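Local coordinates for protein colicin-D (Escherichia coli, PDB 5ZNM) that kills Escherichia coli and close relatives as a toxin that inhibits protein synthesis, seen here as its central domain and C-terminal tRNase domain, at residues S56-M61 with Y264-A269; A126-S131 with L164-L169; Q133-Q138 with A276-L281. All coordinates share one frame; numbering follows the deposited sequence.

Contact 1 (S56-M61 with Y264-A269); sequences SVQLAM and YWRPDA
The guanidinium of Arg266 meets the Ser56 carbonyl at its edge, with Ser56 O and a water both lying near the guanidinium plane, while the amide of Gln58 comes up to it obliquely. The two flat groups of Gln58 and Arg266 are tilted only 20° from each other, and their side chains slide past one another in opposite directions.

Arg266 NH2 donates to Ser56 O at 3.2 Å, landing on a lone pair in the carbonyl plane; the N-H...O angle of 148° makes the bond somewhat bent. The same oxygen receives a hydrogen from the water at 3.0 Å, and that water in turn accepts from Arg266 NH1 at 3.1 Å. One carbonyl thus holds both terminal nitrogens, NH2 directly and NH1 through the water, which limits the rotation of the group. Arg266 NE forms a salt bridge with Glu275, a third hold on it.

Gln58 NE2 stands 3.6 Å from Arg266 NH1, two donors brought together by a shared acceptor, Asn51 O, which NE2 reaches by a hydrogen bond and NH1 by a weak one. NE2 also makes an almost straight bond to Ser56 OG (2.9 Å, 169°), in the plane of the amide. Ser56 OG has a further partner in Thr53 O. Because the Arg266 chain runs extended from CG to NE, it can span the distance from its own strand, passing over Val277.

Strands 56-61 and 262-267 are not neighbours: strands 126-131 and 274-281 lie between them in one five-stranded antiparallel sheet. The arrangement is a long arginine reaching over one face of a beta-sheet to clasp a strand three places away.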
loop_
_atom_site.group_PDB
_atom_site.type_symbol
_atom_site.label_atom_id
_atom_site.label_comp_id
_atom_site.label_asym_id
_atom_site.label_seq_id
_atom_site.Cartn_x
_atom_site.Cartn_y
_atom_site.Cartn_z
ATOM N N SER A 56 -5.368 5.037 4.189
ATOM C CA SER A 56 -5.048 3.621 4.181
ATOM C C SER A 56 -6.317 2.787 4.319
ATOM O O SER A 56 -7.341 3.245 4.821
ATOM C CB SER A 56 -4.060 3.286 5.308
ATOM O OG SER A 56 -4.637 3.515 6.596
ATOM N N VAL A 57 -6.235 1.560 3.829
ATOM C CA VAL A 57 -7.231 0.522 4.099
ATOM C C VAL A 57 -6.633 -0.417 5.130
ATOM O O VAL A 57 -5.461 -0.799 5.025
ATOM C CB VAL A 57 -7.606 -0.239 2.812
ATOM C CG1 VAL A 57 -8.612 -1.366 3.121
ATOM C CG2 VAL A 57 -8.159 0.719 1.760
ATOM N N GLN A 58 -7.426 -0.802 6.132
ATOM C CA GLN A 58 -6.892 -1.628 7.199
ATOM C C GLN A 58 -7.867 -2.741 7.540
ATOM O O GLN A 58 -9.090 -2.570 7.474
ATOM C CB GLN A 58 -6.601 -0.815 8.466
ATOM C CG GLN A 58 -5.433 0.167 8.298
ATOM C CD GLN A 58 -5.302 1.112 9.492
ATOM O OE1 GLN A 58 -5.516 0.713 10.634
ATOM N NE2 GLN A 58 -4.956 2.386 9.222
ATOM N N LEU A 59 -7.303 -3.876 7.936
ATOM C CA LEU A 59 -8.079 -5.001 8.443
ATOM C C LEU A 59 -7.401 -5.468 9.713
ATOM O O LEU A 59 -6.237 -5.877 9.678
ATOM C CB LEU A 59 -8.161 -6.133 7.418
ATOM C CG LEU A 59 -8.832 -7.419 7.887
ATOM C CD1 LEU A 59 -10.269 -7.163 8.289
ATOM C CD2 LEU A 59 -8.775 -8.483 6.792
ATOM N N ALA A 60 -8.102 -5.373 10.835
ATOM C CA ALA A 60 -7.555 -5.793 12.112
ATOM C C ALA A 60 -8.354 -6.979 12.622
ATOM O O ALA A 60 -9.575 -7.040 12.447
ATOM C CB ALA A 60 -7.571 -4.647 13.139
ATOM N N MET A 61 -7.653 -7.926 13.229
ATOM C CA MET A 61 -8.274 -9.103 13.819
ATOM C C MET A 61 -7.645 -9.329 15.187
ATOM O O MET A 61 -6.418 -9.288 15.314
ATOM C CB MET A 61 -8.086 -10.323 12.913
ATOM C CG MET A 61 -8.645 -10.143 11.497
ATOM S SD MET A 61 -7.589 -10.820 10.174
ATOM C CE MET A 61 -6.266 -9.600 10.134
ATOM N N TYR A 264 -14.889 8.024 11.916
ATOM C CA TYR A 264 -14.088 8.919 12.747
ATOM C C TYR A 264 -13.119 9.676 11.843
ATOM O O TYR A 264 -12.932 9.337 10.667
ATOM C CB TYR A 264 -13.350 8.163 13.862
ATOM C CG TYR A 264 -12.039 7.540 13.454
ATOM C CD1 TYR A 264 -11.990 6.493 12.531
ATOM C CD2 TYR A 264 -10.846 8.001 13.978
ATOM C CE1 TYR A 264 -10.782 5.924 12.153
ATOM C CE2 TYR A 264 -9.636 7.448 13.600
ATOM C CZ TYR A 264 -9.604 6.411 12.696
ATOM O OH TYR A 264 -8.383 5.875 12.330
ATOM N N TRP A 265 -12.507 10.724 12.398
ATOM C CA TRP A 265 -11.565 11.563 11.660
ATOM C C TRP A 265 -10.136 11.318 12.135
ATOM O O TRP A 265 -9.909 11.140 13.333
ATOM C CB TRP A 265 -11.894 13.044 11.850
ATOM C CG TRP A 265 -13.194 13.450 11.289
ATOM C CD1 TRP A 265 -14.403 13.444 11.930
ATOM C CD2 TRP A 265 -13.438 13.932 9.967
ATOM N NE1 TRP A 265 -15.382 13.894 11.085
ATOM C CE2 TRP A 265 -14.818 14.204 9.874
ATOM C CE3 TRP A 265 -12.619 14.167 8.851
ATOM C CZ2 TRP A 265 -15.405 14.692 8.713
ATOM C CZ3 TRP A 265 -13.202 14.658 7.694
ATOM C CH2 TRP A 265 -14.588 14.913 7.635
ATOM N N ARG A 266 -9.183 11.315 11.206
ATOM C CA ARG A 266 -7.756 11.284 11.493
ATOM C C ARG A 266 -7.067 12.364 10.678
ATOM O O ARG A 266 -7.629 12.861 9.694
ATOM C CB ARG A 266 -7.104 9.923 11.180
ATOM C CG ARG A 266 -7.184 9.491 9.711
ATOM C CD ARG A 266 -6.603 8.058 9.505
ATOM N NE ARG A 266 -6.903 7.550 8.172
ATOM C CZ ARG A 266 -7.065 6.261 7.873
ATOM N NH1 ARG A 266 -6.945 5.335 8.814
ATOM N NH2 ARG A 266 -7.367 5.903 6.631
ATOM N N PRO A 267 -5.855 12.762 11.065
ATOM C CA PRO A 267 -5.127 13.741 10.249
ATOM C C PRO A 267 -4.893 13.207 8.844
ATOM O O PRO A 267 -4.794 11.993 8.617
ATOM C CB PRO A 267 -3.808 13.940 11.008
ATOM C CG PRO A 267 -4.117 13.582 12.437
ATOM C CD PRO A 267 -5.129 12.434 12.306
ATOM N N ASP A 268 -4.836 14.130 7.883
ATOM C CA ASP A 268 -4.526 13.729 6.521
ATOM C C ASP A 268 -3.027 13.463 6.372
ATOM O O ASP A 268 -2.246 13.549 7.329
ATOM C CB ASP A 268 -5.037 14.766 5.518
ATOM C CG ASP A 268 -4.399 16.149 5.692
ATOM O OD1 ASP A 268 -3.421 16.296 6.448
ATOM O OD2 ASP A 268 -4.900 17.095 5.053
ATOM N N ALA A 269 -2.627 13.078 5.157
ATOM C CA ALA A 269 -1.240 12.670 4.928
ATOM C C ALA A 269 -0.258 13.801 5.242
ATOM O O ALA A 269 0.821 13.559 5.802
ATOM C CB ALA A 269 -1.074 12.179 3.483
HETATM O O HOH W 1 -8.025 2.705 7.648
#

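Contact 2 (A126-S131 with L164-L169); sequences AMFSLS and LALDLL
Phe128 and Leu166 both carry CG anti to the backbone N (chi1 -175° and -179°), and this sends the phenyl ring and the isobutyl group out from their strands to meet between two sheets. This is sheet-on-sheet packing. Strand 126-131 sits in the middle of the five-stranded antiparallel sheet, and strand 163-170 belongs to the separate four-stranded antiparallel sheet that lies over it. Only side chains meet between the two segments.

The Leu166 methyl CD2 does the touching. A chi2 of 63° turns CD1 back and leaves CD2 extended away from CA, and CD2 comes obliquely to the Phe128 ring, 3.9 Å from CE2. The two side chains cross at about a right angle, the leucine tip resting against the CD2–CE2 bond of the phenylalanine.

Two residues back along each strand the pattern repeats on a smaller scale, with Ala126 and Leu164 pointing at each other. Here the backbones stand 8.6 Å apart from Ala126 CA to Leu164 CA, and at the aromatic pair the spacing from Phe128 CA to Leu166 CA is practically the same, 8.5 Å. Beyond these two pairs the strands part, and Leu130 CA is already 13.5 Å from Leu168 CA.

Around this pair the interior is closed by other apolar groups. Phe80 of helix 79-86 touches both Phe128 and Leu166, as does Met280 of strand 274-281, while Leu59 lies against Leu164. Asp167 turns from the interface to pair with Arg99 in a salt bridge. At the Ala126 end, both prongs of the leucine are engaged: Ala126 CB lies 4.0 Å from Leu164 CD2 and 4.2 Å from Leu164 CD1.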
loop_
_atom_site.group_PDB
_atom_site.type_symbol
_atom_site.label_atom_id
_atom_site.label_comp_id
_atom_site.label_asym_id
_atom_site.label_seq_id
_atom_site.Cartn_x
_atom_site.Cartn_y
_atom_site.Cartn_z
ATOM N N ALA A 126 -13.159 -8.612 14.433
ATOM C CA ALA A 126 -12.501 -8.069 13.247
ATOM C C ALA A 126 -13.035 -6.681 12.919
ATOM O O ALA A 126 -14.168 -6.323 13.258
ATOM C CB ALA A 126 -12.673 -8.988 12.029
ATOM N N MET A 127 -12.213 -5.917 12.196
ATOM C CA MET A 127 -12.477 -4.505 11.966
ATOM C C MET A 127 -11.840 -4.116 10.641
ATOM O O MET A 127 -10.651 -4.361 10.431
ATOM C CB MET A 127 -11.913 -3.653 13.110
ATOM C CG MET A 127 -12.134 -2.155 12.960
ATOM S SD MET A 127 -11.617 -1.256 14.453
ATOM C CE MET A 127 -9.883 -1.684 14.485
ATOM N N PHE A 128 -12.640 -3.543 9.752
ATOM C CA PHE A 128 -12.204 -3.152 8.417
ATOM C C PHE A 128 -12.474 -1.668 8.235
ATOM O O PHE A 128 -13.541 -1.179 8.618
ATOM C CB PHE A 128 -12.950 -3.962 7.344
ATOM C CG PHE A 128 -12.465 -3.707 5.941
ATOM C CD1 PHE A 128 -11.267 -4.245 5.497
ATOM C CD2 PHE A 128 -13.205 -2.928 5.070
ATOM C CE1 PHE A 128 -10.816 -4.005 4.198
ATOM C CE2 PHE A 128 -12.755 -2.688 3.768
ATOM C CZ PHE A 128 -11.564 -3.225 3.339
ATOM N N SER A 129 -11.512 -0.938 7.672
ATOM C CA SER A 129 -11.667 0.510 7.612
ATOM C C SER A 129 -11.026 1.058 6.348
ATOM O O SER A 129 -10.029 0.523 5.855
ATOM C CB SER A 129 -11.062 1.206 8.839
ATOM O OG SER A 129 -9.689 0.882 8.956
ATOM N N LEU A 130 -11.621 2.132 5.831
ATOM C CA LEU A 130 -11.130 2.794 4.629
ATOM C C LEU A 130 -11.698 4.199 4.599
ATOM O O LEU A 130 -12.600 4.536 5.367
ATOM C CB LEU A 130 -11.515 2.047 3.347
ATOM C CG LEU A 130 -12.893 1.399 3.134
ATOM C CD1 LEU A 130 -14.042 2.173 3.693
ATOM C CD2 LEU A 130 -13.122 1.169 1.646
ATOM N N SER A 131 -11.189 5.004 3.669
ATOM C CA SER A 131 -11.624 6.393 3.583
ATOM C C SER A 131 -13.125 6.476 3.347
ATOM O O SER A 131 -13.681 5.775 2.492
ATOM C CB SER A 131 -10.873 7.117 2.472
ATOM O OG SER A 131 -9.516 7.303 2.852
ATOM N N LEU A 164 -13.388 -14.906 6.412
ATOM C CA LEU A 164 -13.767 -13.554 6.784
ATOM C C LEU A 164 -14.247 -12.836 5.528
ATOM O O LEU A 164 -13.519 -12.764 4.532
ATOM C CB LEU A 164 -12.586 -12.830 7.420
ATOM C CG LEU A 164 -12.874 -11.419 7.929
ATOM C CD1 LEU A 164 -14.046 -11.407 8.895
ATOM C CD2 LEU A 164 -11.624 -10.827 8.579
ATOM N N ALA A 165 -15.473 -12.326 5.562
ATOM C CA ALA A 165 -16.068 -11.690 4.398
ATOM C C ALA A 165 -16.688 -10.357 4.788
ATOM O O ALA A 165 -17.057 -10.132 5.944
ATOM C CB ALA A 165 -17.131 -12.589 3.747
ATOM N N LEU A 166 -16.810 -9.475 3.795
ATOM C CA LEU A 166 -17.454 -8.179 3.950
ATOM C C LEU A 166 -18.737 -8.179 3.134
ATOM O O LEU A 166 -18.699 -8.385 1.914
ATOM C CB LEU A 166 -16.524 -7.055 3.486
ATOM C CG LEU A 166 -17.035 -5.622 3.605
ATOM C CD1 LEU A 166 -17.275 -5.253 5.053
ATOM C CD2 LEU A 166 -16.028 -4.685 2.972
ATOM N N ASP A 167 -19.866 -7.967 3.804
ATOM C CA ASP A 167 -21.144 -7.820 3.122
ATOM C C ASP A 167 -21.398 -6.340 2.908
ATOM O O ASP A 167 -21.401 -5.570 3.872
ATOM C CB ASP A 167 -22.290 -8.435 3.927
ATOM C CG ASP A 167 -22.398 -9.923 3.727
ATOM O OD1 ASP A 167 -21.637 -10.459 2.892
ATOM O OD2 ASP A 167 -23.249 -10.550 4.387
ATOM N N LEU A 168 -21.582 -5.946 1.650
ATOM C CA LEU A 168 -21.928 -4.578 1.307
ATOM C C LEU A 168 -23.437 -4.516 1.106
ATOM O O LEU A 168 -23.992 -5.236 0.265
ATOM C CB LEU A 168 -21.169 -4.106 0.067
ATOM C CG LEU A 168 -19.644 -4.049 0.236
ATOM C CD1 LEU A 168 -18.983 -3.366 -0.949
ATOM C CD2 LEU A 168 -19.249 -3.358 1.536
ATOM N N LEU A 169 -24.088 -3.666 1.891
ATOM C CA LEU A 169 -25.535 -3.605 1.982
ATOM C C LEU A 169 -26.031 -2.261 1.486
ATOM O O LEU A 169 -25.538 -1.207 1.915
ATOM C CB LEU A 169 -26.004 -3.817 3.413
ATOM C CG LEU A 169 -25.508 -5.111 4.044
ATOM C CD1 LEU A 169 -25.718 -5.058 5.544
ATOM C CD2 LEU A 169 -26.230 -6.289 3.426
#

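Contact 3 (Q133-Q138 with A276-L281); sequences QMLAGQ and AVYVML
Ala276 O is bound by a water at 2.8 Å, and the same water accepts a hydrogen from Gln133 N at 2.9 Å. It bridges two backbones whose own polar atoms, Gln133 N and Ala276 O, are too far apart at 4.3 Å to bond directly. The bridge comes just where the chain leaves strand 126-131, one residue after Ala132 makes its backbone bonds to Ala276, so water carries the connection on into the turn.

From there the chain coils into a short 3-10 segment, 133-135, closed by Ala136 N bonding to Gln133 O at 3.3 Å. The coil presents Leu135 to the sheet, and Tyr278, with CG anti to its backbone N (chi1 175°), extends its ring to meet it: Leu135 CD1 lies 3.6 Å from Tyr278 CD2, approaching obliquely, with the two side chains crossing at about a right angle. The ring's far end is held by its hydroxyl, which bonds Asp261 OD2 and Gly155 N. The Gln133 amide is gripped likewise, by Ile142 N and Val140 O.

Leu135 also rests on Leu130, so the 3-10 turn lies against strands 126-131 and 274-281, the latter flanked on its other side by 262-267.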
loop_
_atom_site.group_PDB
_atom_site.type_symbol
_atom_site.label_atom_id
_atom_site.label_comp_id
_atom_site.label_asym_id
_atom_site.label_seq_id
_atom_site.Cartn_x
_atom_site.Cartn_y
_atom_site.Cartn_z
ATOM N N GLN A 133 -14.844 9.180 2.391
ATOM C CA GLN A 133 -15.266 10.090 1.333
ATOM C C GLN A 133 -15.522 9.346 0.033
ATOM O O GLN A 133 -16.395 9.739 -0.744
ATOM C CB GLN A 133 -14.214 11.186 1.146
ATOM C CG GLN A 133 -14.532 12.227 0.084
ATOM C CD GLN A 133 -15.878 12.916 0.282
ATOM O OE1 GLN A 133 -16.226 13.355 1.386
ATOM N NE2 GLN A 133 -16.634 13.033 -0.803
ATOM N N MET A 134 -14.807 8.249 -0.206
ATOM C CA MET A 134 -15.039 7.501 -1.434
ATOM C C MET A 134 -16.341 6.710 -1.409
ATOM O O MET A 134 -16.721 6.156 -2.447
ATOM C CB MET A 134 -13.871 6.554 -1.716
ATOM C CG MET A 134 -13.660 5.488 -0.662
ATOM S SD MET A 134 -12.571 4.173 -1.249
ATOM C CE MET A 134 -11.448 4.009 0.136
ATOM N N LEU A 135 -17.029 6.637 -0.268
ATOM C CA LEU A 135 -18.313 5.953 -0.181
ATOM C C LEU A 135 -19.466 6.916 0.031
ATOM O O LEU A 135 -20.591 6.475 0.288
ATOM C CB LEU A 135 -18.293 4.930 0.949
ATOM C CG LEU A 135 -16.992 4.146 1.056
ATOM C CD1 LEU A 135 -17.085 3.212 2.239
ATOM C CD2 LEU A 135 -16.712 3.383 -0.235
ATOM N N ALA A 136 -19.214 8.216 -0.056
ATOM C CA ALA A 136 -20.221 9.204 0.284
ATOM C C ALA A 136 -21.289 9.269 -0.803
ATOM O O ALA A 136 -21.090 8.828 -1.940
ATOM C CB ALA A 136 -19.576 10.581 0.482
ATOM N N GLY A 137 -22.423 9.864 -0.437
ATOM C CA GLY A 137 -23.577 9.945 -1.304
ATOM C C GLY A 137 -23.366 10.857 -2.502
ATOM O O GLY A 137 -22.326 11.490 -2.689
ATOM N N GLN A 138 -24.404 10.915 -3.337
ATOM C CA GLN A 138 -24.328 11.670 -4.578
ATOM C C GLN A 138 -24.116 13.149 -4.271
ATOM O O GLN A 138 -24.899 13.761 -3.534
ATOM C CB GLN A 138 -25.595 11.442 -5.408
ATOM C CG GLN A 138 -25.575 12.109 -6.771
ATOM C CD GLN A 138 -25.864 13.583 -6.673
ATOM O OE1 GLN A 138 -26.623 14.005 -5.799
ATOM N NE2 GLN A 138 -25.247 14.386 -7.541
ATOM N N ALA A 276 -11.946 11.622 6.752
ATOM C CA ALA A 276 -12.932 10.766 7.398
ATOM C C ALA A 276 -12.662 9.305 7.045
ATOM O O ALA A 276 -12.342 8.977 5.898
ATOM C CB ALA A 276 -14.348 11.153 6.966
ATOM N N VAL A 277 -12.789 8.437 8.044
ATOM C CA VAL A 277 -12.539 7.007 7.916
ATOM C C VAL A 277 -13.820 6.270 8.292
ATOM O O VAL A 277 -14.383 6.508 9.366
ATOM C CB VAL A 277 -11.379 6.566 8.828
ATOM C CG1 VAL A 277 -11.032 5.097 8.623
ATOM C CG2 VAL A 277 -10.156 7.443 8.615
ATOM N N TYR A 278 -14.264 5.368 7.425
ATOM C CA TYR A 278 -15.434 4.535 7.683
ATOM C C TYR A 278 -14.947 3.197 8.217
ATOM O O TYR A 278 -14.036 2.595 7.644
ATOM C CB TYR A 278 -16.266 4.369 6.408
ATOM C CG TYR A 278 -17.447 3.425 6.534
ATOM C CD1 TYR A 278 -18.432 3.622 7.499
ATOM C CD2 TYR A 278 -17.588 2.346 5.668
ATOM C CE1 TYR A 278 -19.515 2.767 7.604
ATOM C CE2 TYR A 278 -18.678 1.469 5.773
ATOM C CZ TYR A 278 -19.630 1.691 6.741
ATOM O OH TYR A 278 -20.703 0.842 6.844
ATOM N N VAL A 279 -15.527 2.750 9.331
ATOM C CA VAL A 279 -15.038 1.588 10.057
ATOM C C VAL A 279 -16.193 0.606 10.241
ATOM O O VAL A 279 -17.311 1.008 10.585
ATOM C CB VAL A 279 -14.434 2.003 11.413
ATOM C CG1 VAL A 279 -13.889 0.788 12.144
ATOM C CG2 VAL A 279 -13.325 3.054 11.203
ATOM N N MET A 280 -15.930 -0.674 9.984
ATOM C CA MET A 280 -16.955 -1.717 10.031
ATOM C C MET A 280 -16.463 -2.843 10.921
ATOM O O MET A 280 -15.299 -3.242 10.836
ATOM C CB MET A 280 -17.266 -2.285 8.627
ATOM C CG MET A 280 -17.822 -1.290 7.633
ATOM S SD MET A 280 -17.373 -1.667 5.925
ATOM C CE MET A 280 -15.897 -0.686 5.668
ATOM N N LEU A 281 -17.350 -3.363 11.764
ATOM C CA LEU A 281 -16.989 -4.418 12.691
ATOM C C LEU A 281 -17.771 -5.685 12.365
ATOM O O LEU A 281 -18.737 -5.668 11.598
ATOM C CB LEU A 281 -17.232 -4.000 14.149
ATOM C CG LEU A 281 -16.028 -3.389 14.876
ATOM C CD1 LEU A 281 -15.838 -1.961 14.463
ATOM C CD2 LEU A 281 -16.169 -3.491 16.390
HETATM O O HOH W 2 -12.310 10.203 3.418
#

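All three contacts are built on the same five-stranded antiparallel sheet. Contact 1 lies 13 Å from contact 2 and 11 Å from contact 3, centre to centre, and contacts 2 and 3 are also 11 Å apart. Probable backbone hydrogen bonds join them: Ala60 N to Met127 O and Tyr264 O to Val277 N, each 2.8 Å, and Leu130 O to Tyr278 N, also 2.8 Å. Along the chain, contact 2 is nested inside the loop closed by contact 1, whereas contact 3 crosses both. A glycerol about 5 Å from the Arg266 side chain and a sulfate about 4 Å from that of Gln133 probably come from the crystallisation liquor.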